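Long-range contacts in C-type lectin domain family 4, member b1 (Mus musculus, PDB 6LFJ), which binds mannose through a calcium ion in its C-type lectin domain and may regulate dendritic-cell maturation and immune reactivity: residues A[19-24]-A[124-129]; A[68-73]-A[97-102]; A[90-95]-A[107-112]. All blocks are in the same frame, centred on the assembly; numbering follows the deposited sequence.

Contact 1. Residues A[19-24]-A[124-129]; sequences VPTVFS and KQKSVC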
loop_
_atom_site.group_PDB
_atom_site.type_symbol
_atom_site.label_atom_id
_atom_site.label_comp_id
_atom_site.label_asym_id
_atom_site.label_seq_id
_atom_site.Cartn_x
_atom_site.Cartn_y
_atom_site.Cartn_z
ATOM N N VAL A 19 13.472 -11.440 -8.425
ATOM C CA VAL A 19 14.298 -10.817 -9.491
ATOM C C VAL A 19 14.245 -11.759 -10.687
ATOM O O VAL A 19 14.819 -12.848 -10.649
ATOM C CB VAL A 19 15.737 -10.586 -9.012
ATOM C CG1 VAL A 19 16.588 -9.965 -10.107
ATOM C CG2 VAL A 19 15.773 -9.746 -7.749
ATOM N N PRO A 20 13.553 -11.393 -11.781
ATOM C CA PRO A 20 13.526 -12.238 -12.971
ATOM C C PRO A 20 14.909 -12.205 -13.643
ATOM O O PRO A 20 15.284 -11.198 -14.185
ATOM C CB PRO A 20 12.385 -11.651 -13.817
ATOM C CG PRO A 20 12.192 -10.234 -13.328
ATOM C CD PRO A 20 12.798 -10.151 -11.946
ATOM N N THR A 21 15.656 -13.300 -13.540
ATOM C CA THR A 21 17.092 -13.377 -13.918
ATOM C C THR A 21 17.222 -13.644 -15.422
ATOM O O THR A 21 18.142 -13.057 -16.045
ATOM C CB THR A 21 17.823 -14.440 -13.086
ATOM O OG1 THR A 21 18.408 -13.763 -11.967
ATOM C CG2 THR A 21 18.880 -15.201 -13.863
ATOM N N VAL A 22 16.379 -14.518 -15.984
ATOM C CA VAL A 22 16.538 -14.948 -17.402
ATOM C C VAL A 22 15.961 -13.860 -18.302
ATOM O O VAL A 22 16.633 -13.496 -19.276
ATOM C CB VAL A 22 15.940 -16.338 -17.677
ATOM C CG1 VAL A 22 16.031 -16.710 -19.159
ATOM C CG2 VAL A 22 16.622 -17.389 -16.810
ATOM N N PHE A 23 14.779 -13.340 -17.982
ATOM C CA PHE A 23 14.240 -12.127 -18.645
ATOM C C PHE A 23 15.368 -11.092 -18.767
ATOM O O PHE A 23 15.773 -10.492 -17.759
ATOM C CB PHE A 23 13.056 -11.589 -17.843
ATOM C CG PHE A 23 12.354 -10.410 -18.464
ATOM C CD1 PHE A 23 11.648 -10.550 -19.650
ATOM C CD2 PHE A 23 12.376 -9.171 -17.841
ATOM C CE1 PHE A 23 10.989 -9.467 -20.210
ATOM C CE2 PHE A 23 11.718 -8.091 -18.404
ATOM C CZ PHE A 23 11.019 -8.242 -19.583
ATOM N N SER A 24 15.918 -10.906 -19.962
ATOM C CA SER A 24 17.014 -9.926 -20.175
ATOM C C SER A 24 16.449 -8.514 -19.966
ATOM O O SER A 24 15.206 -8.331 -20.041
ATOM C CB SER A 24 17.687 -10.088 -21.517
ATOM O OG SER A 24 16.733 -10.330 -22.538
ATOM N N LYS A 124 16.867 0.236 -20.984
ATOM C CA LYS A 124 16.704 -1.171 -20.555
ATOM C C LYS A 124 17.409 -1.335 -19.206
ATOM O O LYS A 124 18.525 -0.840 -19.027
ATOM C CB LYS A 124 17.222 -2.112 -21.642
ATOM C CG LYS A 124 16.426 -2.064 -22.937
ATOM C CD LYS A 124 16.907 -3.044 -23.980
ATOM C CE LYS A 124 16.197 -2.875 -25.305
ATOM N NZ LYS A 124 16.716 -3.826 -26.317
ATOM N N GLN A 125 16.712 -1.909 -18.242
ATOM C CA GLN A 125 17.250 -2.169 -16.887
ATOM C C GLN A 125 16.769 -3.550 -16.459
ATOM O O GLN A 125 15.847 -4.092 -17.107
ATOM C CB GLN A 125 16.764 -1.120 -15.882
ATOM C CG GLN A 125 17.172 0.315 -16.205
ATOM C CD GLN A 125 18.526 0.677 -15.646
ATOM O OE1 GLN A 125 18.657 1.049 -14.484
ATOM N NE2 GLN A 125 19.551 0.583 -16.479
ATOM N N LYS A 126 17.343 -4.059 -15.388
ATOM C CA LYS A 126 16.787 -5.240 -14.690
ATOM C C LYS A 126 15.563 -4.751 -13.912
ATOM O O LYS A 126 15.229 -3.555 -14.024
ATOM C CB LYS A 126 17.865 -5.906 -13.831
ATOM C CG LYS A 126 18.924 -6.655 -14.632
ATOM C CD LYS A 126 19.716 -7.641 -13.804
ATOM C CE LYS A 126 18.854 -8.465 -12.869
ATOM N NZ LYS A 126 18.629 -9.844 -13.351
ATOM N N SER A 127 14.902 -5.638 -13.195
ATOM C CA SER A 127 13.654 -5.295 -12.484
ATOM C C SER A 127 13.470 -6.229 -11.297
ATOM O O SER A 127 14.200 -7.227 -11.194
ATOM C CB SER A 127 12.484 -5.347 -13.426
ATOM O OG SER A 127 12.381 -6.623 -14.037
ATOM N N VAL A 128 12.532 -5.883 -10.424
ATOM C CA VAL A 128 12.143 -6.769 -9.305
ATOM C C VAL A 128 10.626 -6.670 -9.154
ATOM O O VAL A 128 10.052 -5.582 -9.332
ATOM C CB VAL A 128 13.005 -6.495 -8.052
ATOM C CG1 VAL A 128 13.242 -5.039 -7.789
ATOM C CG2 VAL A 128 12.533 -7.218 -6.811
ATOM N N CYS A 129 10.010 -7.835 -9.007
ATOM C CA CYS A 129 8.550 -8.039 -9.007
ATOM C C CYS A 129 8.117 -8.395 -7.586
ATOM O O CYS A 129 8.914 -9.018 -6.867
ATOM C CB CYS A 129 8.162 -9.163 -9.959
ATOM S SG CYS A 129 8.632 -8.893 -11.688
HETATM O O HOH W 1 15.740 -8.594 -13.945
#
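The ring of Pro-20 is wedged against the backbone of 127-128 and the side chains of Ser-127 and Cys-129, a compact example of how a chain leaving a strand can stay attached to its sheet. Pro-20 CD rests 3.3 Å from Ser-127 O, while CG reaches two side chains, Ser-127 OG at 3.7 Å and Cys-129 SG at 4.1 Å. Val-19 divides its branches: CG1, anti to the backbone N (chi1 179°), approaches Ser-127 O, and CG2 meets Val-128 CG2 at 4.2 Å. In the conformer given, one of two deposited, the bent chain of Lys-126 crosses Val-19 at about a right angle, bringing CE and NZ beside CG1.

One water links the polar atoms of the two segments. It donates to Pro-20 O at 2.7 Å and accepts from Ser-127 N at 3.2 Å, with a weak further bond from Lys-126 NZ. Further out, Cys-129 forms a disulfide with Cys-35 of helix 28-37, whose Asn-34 also touches Pro-20. The backbone of Cys-129 bonds to Leu-18, where strands 15-18 and 126-132 pair antiparallel, joining the early and late parts of the lectin fold. Proline has no amide N-H to offer, so beyond Leu-18 this pairing cannot continue in the usual way through residue 20; van der Waals contact and the bridging water carry the association instead.

Contact 2. Residues A[68-73]-A[97-102]; sequences LWDTGH and SSDNEK. With CA (calcium ion), chain C; MAN (alpha-D-mannopyranose), chain G.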
loop_
_atom_site.group_PDB
_atom_site.type_symbol
_atom_site.label_atom_id
_atom_site.label_comp_id
_atom_site.label_asym_id
_atom_site.label_seq_id
_atom_site.Cartn_x
_atom_site.Cartn_y
_atom_site.Cartn_z
ATOM N N LEU A 68 7.526 2.742 -9.601
ATOM C CA LEU A 68 7.291 4.190 -9.368
ATOM C C LEU A 68 7.491 4.933 -10.690
ATOM O O LEU A 68 8.548 4.740 -11.345
ATOM C CB LEU A 68 8.278 4.689 -8.312
ATOM C CG LEU A 68 7.992 6.050 -7.683
ATOM C CD1 LEU A 68 6.642 6.074 -6.983
ATOM C CD2 LEU A 68 9.085 6.410 -6.691
ATOM N N TRP A 69 6.521 5.767 -11.049
ATOM C CA TRP A 69 6.576 6.582 -12.281
ATOM C C TRP A 69 5.906 7.925 -12.045
ATOM O O TRP A 69 5.090 8.059 -11.104
ATOM C CB TRP A 69 5.983 5.828 -13.464
ATOM C CG TRP A 69 4.515 5.572 -13.369
ATOM C CD1 TRP A 69 3.866 4.684 -12.559
ATOM C CD2 TRP A 69 3.506 6.199 -14.176
ATOM N NE1 TRP A 69 2.515 4.730 -12.793
ATOM C CE2 TRP A 69 2.265 5.647 -13.782
ATOM C CE3 TRP A 69 3.537 7.186 -15.168
ATOM C CZ2 TRP A 69 1.065 6.049 -14.365
ATOM C CZ3 TRP A 69 2.349 7.587 -15.737
ATOM C CH2 TRP A 69 1.136 7.024 -15.339
ATOM N N ASP A 70 6.322 8.898 -12.843
ATOM C CA ASP A 70 5.898 10.309 -12.751
ATOM C C ASP A 70 4.724 10.497 -13.706
ATOM O O ASP A 70 4.966 10.489 -14.921
ATOM C CB ASP A 70 7.070 11.233 -13.067
ATOM C CG ASP A 70 6.719 12.696 -12.925
ATOM O OD1 ASP A 70 5.574 12.983 -12.529
ATOM O OD2 ASP A 70 7.597 13.531 -13.224
ATOM N N THR A 71 3.515 10.668 -13.163
ATOM C CA THR A 71 2.268 10.866 -13.943
ATOM C C THR A 71 2.168 12.310 -14.440
ATOM O O THR A 71 1.262 12.574 -15.217
ATOM C CB THR A 71 1.005 10.531 -13.137
ATOM O OG1 THR A 71 0.857 11.476 -12.077
ATOM C CG2 THR A 71 1.039 9.152 -12.530
ATOM N N GLY A 72 3.017 13.226 -13.974
ATOM C CA GLY A 72 2.936 14.646 -14.369
ATOM C C GLY A 72 4.287 15.321 -14.274
ATOM O O GLY A 72 5.125 15.089 -15.157
ATOM N N HIS A 73 4.494 16.100 -13.215
ATOM C CA HIS A 73 5.741 16.861 -12.937
ATOM C C HIS A 73 6.144 16.554 -11.502
ATOM O O HIS A 73 5.682 17.262 -10.603
ATOM C CB HIS A 73 5.508 18.352 -13.177
ATOM C CG HIS A 73 4.984 18.613 -14.542
ATOM N ND1 HIS A 73 5.757 18.401 -15.642
ATOM C CD2 HIS A 73 3.766 18.998 -14.983
ATOM C CE1 HIS A 73 5.054 18.662 -16.728
ATOM N NE2 HIS A 73 3.829 19.047 -16.352
ATOM N N SER A 97 16.292 14.170 -10.578
ATOM C CA SER A 97 17.218 15.108 -11.253
ATOM C C SER A 97 16.568 15.796 -12.451
ATOM O O SER A 97 17.109 16.817 -12.841
ATOM C CB SER A 97 18.471 14.395 -11.674
ATOM O OG SER A 97 18.199 13.458 -12.718
ATOM N N SER A 98 15.503 15.258 -13.054
ATOM C CA SER A 98 15.049 15.743 -14.386
ATOM C C SER A 98 13.567 15.446 -14.663
ATOM O O SER A 98 13.166 14.271 -14.636
ATOM C CB SER A 98 15.925 15.149 -15.453
ATOM O OG SER A 98 15.372 15.386 -16.736
ATOM N N ASP A 99 12.790 16.460 -15.048
ATOM C CA ASP A 99 11.357 16.239 -15.379
ATOM C C ASP A 99 11.235 15.391 -16.655
ATOM O O ASP A 99 10.132 14.892 -16.905
ATOM C CB ASP A 99 10.574 17.545 -15.455
ATOM C CG ASP A 99 9.092 17.344 -15.193
ATOM O OD1 ASP A 99 8.774 16.570 -14.272
ATOM O OD2 ASP A 99 8.278 17.951 -15.915
ATOM N N ASN A 100 12.323 15.166 -17.404
ATOM C CA ASN A 100 12.293 14.293 -18.609
ATOM C C ASN A 100 12.478 12.817 -18.216
ATOM O O ASN A 100 12.271 11.976 -19.079
ATOM C CB ASN A 100 13.331 14.713 -19.647
ATOM C CG ASN A 100 12.861 14.421 -21.053
ATOM O OD1 ASN A 100 11.659 14.417 -21.325
ATOM N ND2 ASN A 100 13.802 14.179 -21.948
ATOM N N GLU A 101 12.838 12.535 -16.960
ATOM C CA GLU A 101 13.058 11.158 -16.438
ATOM C C GLU A 101 11.824 10.742 -15.621
ATOM O O GLU A 101 11.679 11.214 -14.471
ATOM C CB GLU A 101 14.361 11.114 -15.627
ATOM C CG GLU A 101 15.616 11.270 -16.479
ATOM C CD GLU A 101 16.931 11.239 -15.705
ATOM O OE1 GLU A 101 16.967 11.776 -14.569
ATOM O OE2 GLU A 101 17.924 10.661 -16.225
ATOM N N LYS A 102 10.955 9.899 -16.193
ATOM C CA LYS A 102 9.605 9.643 -15.626
ATOM C C LYS A 102 9.537 8.279 -14.924
ATOM O O LYS A 102 8.497 8.006 -14.303
ATOM C CB LYS A 102 8.545 9.752 -16.724
ATOM C CG LYS A 102 8.440 11.114 -17.407
ATOM C CD LYS A 102 8.009 12.213 -16.461
ATOM C CE LYS A 102 7.528 13.464 -17.154
ATOM N NZ LYS A 102 7.517 14.614 -16.222
HETATM CA CA CA C . 18.044 11.057 -12.472
HETATM C C1 MAN G . 22.930 9.870 -15.280
HETATM C C2 MAN G . 21.450 9.432 -15.240
HETATM C C3 MAN G . 20.643 10.398 -14.361
HETATM C C4 MAN G . 21.264 10.518 -13.010
HETATM C C5 MAN G . 22.732 10.913 -13.125
HETATM C C6 MAN G . 23.429 10.705 -11.775
HETATM O O2 MAN G . 21.334 8.116 -14.743
HETATM O O3 MAN G . 19.342 9.928 -14.242
HETATM O O4 MAN G . 20.602 11.539 -12.290
HETATM O O5 MAN G . 23.457 10.015 -13.960
HETATM O O6 MAN G . 24.676 11.387 -11.794
#
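Two carboxylates of like charge come close here, Asp-70 OD2 lying 3.4 Å from Asp-99 OD1, and the ammonium of Lys-102, close to both, probably makes it tolerable. That nitrogen forms salt bridges with both acids, to Asp-70 OD2 at 3.2 Å and to Asp-99 OD1 at 3.0 Å. It also donates to two backbone carbonyls, each met in its carbonyl plane: Gly-72 O and Asp-99 O, both 2.7 Å from NZ. Lys-102 gets there by folding back at chi2 (-64°), which lays CD against Asp-70 CB. The approach to Asp-70 OD2 is from above the carboxylate plane, and the same oxygen has a second cationic partner in Arg-74, which shares the task of offsetting the repulsion between the acids.

Asp-70 OD1 accepts from Gly-72 N, an Asx turn that shapes the chain leading to His-73. There ND1, with its partner near the ring plane, donates to the syn lone pair of Asp-99 OD2 at 2.6 Å, a nearly straight bond (163°).

On its far side the 97-102 loop supplies Ser-97 OG and Glu-101 OE1 to the calcium ion that holds mannose O3 and O4, so the network is well placed to anchor the base of a ligand-bearing loop. Asp-70 N donates to Lys-102 O at 2.8 Å, just ahead of the antiparallel pairing of strand 64-70 with strand 103-109, while strand 76-78 pairs with 64-70 as well.

Contact 3. Residues A[90-95]-A[107-112]; sequences FWHNGE and YYRRNI. With CA (calcium ion), chain C; MAN (alpha-D-mannopyranose), chain G.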
loop_
_atom_site.group_PDB
_atom_site.type_symbol
_atom_site.label_atom_id
_atom_site.label_comp_id
_atom_site.label_asym_id
_atom_site.label_seq_id
_atom_site.Cartn_x
_atom_site.Cartn_y
_atom_site.Cartn_z
ATOM N N PHE A 90 13.611 6.984 -0.768
ATOM C CA PHE A 90 15.018 6.522 -0.686
ATOM C C PHE A 90 15.797 7.042 -1.889
ATOM O O PHE A 90 16.667 6.337 -2.396
ATOM C CB PHE A 90 15.010 4.999 -0.553
ATOM C CG PHE A 90 14.250 4.576 0.671
ATOM C CD1 PHE A 90 14.805 4.746 1.930
ATOM C CD2 PHE A 90 12.939 4.136 0.576
ATOM C CE1 PHE A 90 14.079 4.426 3.071
ATOM C CE2 PHE A 90 12.221 3.810 1.714
ATOM C CZ PHE A 90 12.795 3.954 2.959
ATOM N N TRP A 91 15.481 8.260 -2.315
ATOM C CA TRP A 91 16.153 8.929 -3.452
ATOM C C TRP A 91 17.639 9.065 -3.122
ATOM O O TRP A 91 17.939 9.496 -2.022
ATOM C CB TRP A 91 15.524 10.301 -3.717
ATOM C CG TRP A 91 14.102 10.262 -4.190
ATOM C CD1 TRP A 91 12.998 10.641 -3.492
ATOM C CD2 TRP A 91 13.628 9.846 -5.479
ATOM N NE1 TRP A 91 11.866 10.470 -4.246
ATOM C CE2 TRP A 91 12.224 9.989 -5.473
ATOM C CE3 TRP A 91 14.246 9.361 -6.632
ATOM C CZ2 TRP A 91 11.439 9.690 -6.582
ATOM C CZ3 TRP A 91 13.470 9.049 -7.727
ATOM C CH2 TRP A 91 12.084 9.212 -7.697
ATOM N N HIS A 92 18.530 8.756 -4.056
ATOM C CA HIS A 92 19.962 9.132 -3.949
ATOM C C HIS A 92 20.090 10.658 -3.825
ATOM O O HIS A 92 19.192 11.404 -4.259
ATOM C CB HIS A 92 20.782 8.602 -5.136
ATOM C CG HIS A 92 21.261 7.202 -4.980
ATOM N ND1 HIS A 92 22.003 6.788 -3.886
ATOM C CD2 HIS A 92 21.121 6.123 -5.786
ATOM C CE1 HIS A 92 22.286 5.504 -4.026
ATOM N NE2 HIS A 92 21.760 5.074 -5.184
ATOM N N ASN A 93 21.193 11.118 -3.257
ATOM C CA ASN A 93 21.500 12.568 -3.184
ATOM C C ASN A 93 21.480 13.120 -4.623
ATOM O O ASN A 93 22.047 12.463 -5.533
ATOM C CB ASN A 93 22.793 12.800 -2.399
ATOM C CG ASN A 93 22.665 12.468 -0.924
ATOM O OD1 ASN A 93 21.594 12.593 -0.332
ATOM N ND2 ASN A 93 23.757 12.048 -0.312
ATOM N N GLY A 94 20.800 14.251 -4.829
ATOM C CA GLY A 94 20.694 14.901 -6.152
ATOM C C GLY A 94 19.609 14.278 -7.019
ATOM O O GLY A 94 19.494 14.669 -8.191
ATOM N N GLU A 95 18.848 13.318 -6.491
ATOM C CA GLU A 95 17.708 12.702 -7.223
ATOM C C GLU A 95 16.413 13.053 -6.496
ATOM O O GLU A 95 16.410 13.263 -5.287
ATOM C CB GLU A 95 17.866 11.187 -7.355
ATOM C CG GLU A 95 19.191 10.760 -7.969
ATOM C CD GLU A 95 19.477 11.248 -9.380
ATOM O OE1 GLU A 95 18.533 11.609 -10.086
ATOM O OE2 GLU A 95 20.657 11.228 -9.782
ATOM N N TYR A 107 19.609 1.537 -7.455
ATOM C CA TYR A 107 20.993 1.075 -7.720
ATOM C C TYR A 107 21.890 1.484 -6.555
ATOM O O TYR A 107 21.510 2.314 -5.704
ATOM C CB TYR A 107 21.473 1.580 -9.081
ATOM C CG TYR A 107 22.073 2.961 -9.061
ATOM C CD1 TYR A 107 21.265 4.086 -9.059
ATOM C CD2 TYR A 107 23.446 3.145 -9.014
ATOM C CE1 TYR A 107 21.802 5.363 -9.043
ATOM C CE2 TYR A 107 23.998 4.414 -8.994
ATOM C CZ TYR A 107 23.174 5.527 -9.006
ATOM O OH TYR A 107 23.692 6.790 -8.983
ATOM N N TYR A 108 23.063 0.865 -6.527
ATOM C CA TYR A 108 24.043 0.961 -5.427
ATOM C C TYR A 108 25.114 1.974 -5.809
ATOM O O TYR A 108 25.709 1.789 -6.872
ATOM C CB TYR A 108 24.684 -0.408 -5.209
ATOM C CG TYR A 108 25.566 -0.479 -3.996
ATOM C CD1 TYR A 108 25.024 -0.750 -2.755
ATOM C CD2 TYR A 108 26.935 -0.282 -4.088
ATOM C CE1 TYR A 108 25.823 -0.833 -1.628
ATOM C CE2 TYR A 108 27.750 -0.351 -2.970
ATOM C CZ TYR A 108 27.190 -0.631 -1.732
ATOM O OH TYR A 108 27.971 -0.700 -0.615
ATOM N N ARG A 109 25.323 3.004 -4.996
ATOM C CA ARG A 109 26.478 3.932 -5.135
ATOM C C ARG A 109 27.597 3.456 -4.197
ATOM O O ARG A 109 27.317 3.251 -3.005
ATOM C CB ARG A 109 26.049 5.368 -4.818
ATOM C CG ARG A 109 25.236 6.042 -5.915
ATOM C CD ARG A 109 25.091 7.539 -5.671
ATOM N NE ARG A 109 24.298 8.220 -6.685
ATOM C CZ ARG A 109 23.886 9.482 -6.604
ATOM N NH1 ARG A 109 24.174 10.217 -5.546
ATOM N NH2 ARG A 109 23.176 10.007 -7.579
ATOM N N ARG A 110 28.819 3.280 -4.706
ATOM C CA ARG A 110 29.912 2.743 -3.856
ATOM C C ARG A 110 30.144 3.727 -2.702
ATOM O O ARG A 110 30.041 4.950 -2.925
ATOM C CB ARG A 110 31.159 2.421 -4.683
ATOM C CG ARG A 110 32.063 3.602 -4.987
ATOM C CD ARG A 110 33.389 3.114 -5.543
ATOM N NE ARG A 110 34.286 4.218 -5.853
ATOM C CZ ARG A 110 34.177 5.025 -6.909
ATOM N NH1 ARG A 110 33.196 4.869 -7.786
ATOM N NH2 ARG A 110 35.056 5.997 -7.082
ATOM N N ASN A 111 30.355 3.191 -1.497
ATOM C CA ASN A 111 30.615 3.952 -0.246
ATOM C C ASN A 111 29.377 4.732 0.192
ATOM O O ASN A 111 29.525 5.593 1.067
ATOM C CB ASN A 111 31.788 4.922 -0.399
ATOM C CG ASN A 111 33.075 4.173 -0.612
ATOM O OD1 ASN A 111 33.611 4.171 -1.717
ATOM N ND2 ASN A 111 33.542 3.503 0.431
ATOM N N ILE A 112 28.208 4.446 -0.377
ATOM C CA ILE A 112 26.951 5.152 -0.010
ATOM C C ILE A 112 25.902 4.100 0.317
ATOM O O ILE A 112 25.382 4.105 1.439
ATOM C CB ILE A 112 26.473 6.077 -1.146
ATOM C CG1 ILE A 112 27.507 7.154 -1.506
ATOM C CG2 ILE A 112 25.111 6.661 -0.797
ATOM C CD1 ILE A 112 27.666 8.255 -0.482
HETATM CA CA CA C . 18.044 11.057 -12.472
HETATM C C1 MAN G . 22.930 9.870 -15.280
HETATM C C2 MAN G . 21.450 9.432 -15.240
HETATM C C3 MAN G . 20.643 10.398 -14.361
HETATM C C4 MAN G . 21.264 10.518 -13.010
HETATM C C5 MAN G . 22.732 10.913 -13.125
HETATM C C6 MAN G . 23.429 10.705 -11.775
HETATM O O2 MAN G . 21.334 8.116 -14.743
HETATM O O3 MAN G . 19.342 9.928 -14.242
HETATM O O4 MAN G . 20.602 11.539 -12.290
HETATM O O5 MAN G . 23.457 10.015 -13.960
HETATM O O6 MAN G . 24.676 11.387 -11.794
HETATM O O HOH W 2 22.473 12.385 -8.394
HETATM O O HOH W 3 21.858 8.843 -9.343
#
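The long loop of a C-type lectin domain carries its calcium-dependent sugar site, and here His-92 and Glu-95 of that loop meet Tyr-107 and Arg-109 of strand 103-109. Glu-95 begins a Glu-Pro-Ser sequence, a variant of the Glu-Pro-Asn motif of mannose-type lectins; its OE1 binds the calcium ion at 2.5 Å, alongside mannose O3 and O4. Ser-97, Glu-101, Asn-117 and Asp-118 complete the protein ligands.

Beside the site, the imidazole of His-92 is held on several sides. NE2 donates to Tyr-107 O at 2.8 Å, near the ring plane but from above the carbonyl plane. The ring's edge, led by CD2, points at the face of Tyr-107, an edge-to-face pair with planes 60° apart and CD2 3.4 Å from CE1. One imidazole face takes the side chain of Arg-109 in the conformer given, one of two deposited: CG makes a CH-pi contact 3.7 Å from the ring centroid, and farther along the guanidinium lies almost parallel to the ring (4°), with His-92 CB over its centre.

The guanidinium edge is richly bonded. NE donates almost straight (177°) to Tyr-107 OH, and NH1 uses a lone pair of Asn-93 O at 3.1 Å, within the type II turn from His-92 to Glu-95. NH2 forms a long salt bridge with Glu-95 OE2, 3.6 Å away, and two waters bridge the same pair. In this conformer Arg-109 acts as a second-shell residue: its positive charge lies beside a calcium-binding carboxylate, where it would be expected to steady the orientation of Glu-95 and partly balance its negative charge.

In the fold
From the N terminus, the chain leaves strand 15-18 through 19-24, which waits a hundred residues for its partner 124-129; contact 1 thus closes a loop holding nearly the whole lectin domain, including the other two contacts. Within it, contact 2 joins the end of strand 64-70 to 97-102, but 90-95 has already passed by then and is matched only later by 107-112, so contacts 2 and 3 cross. They brace the long loop from two places on the sheet, meet where Leu-68 packs on Trp-91, and share the calcium and mannose. Contact 1, its centre about 21 Å from that of contact 2, ties together the part near the chain termini.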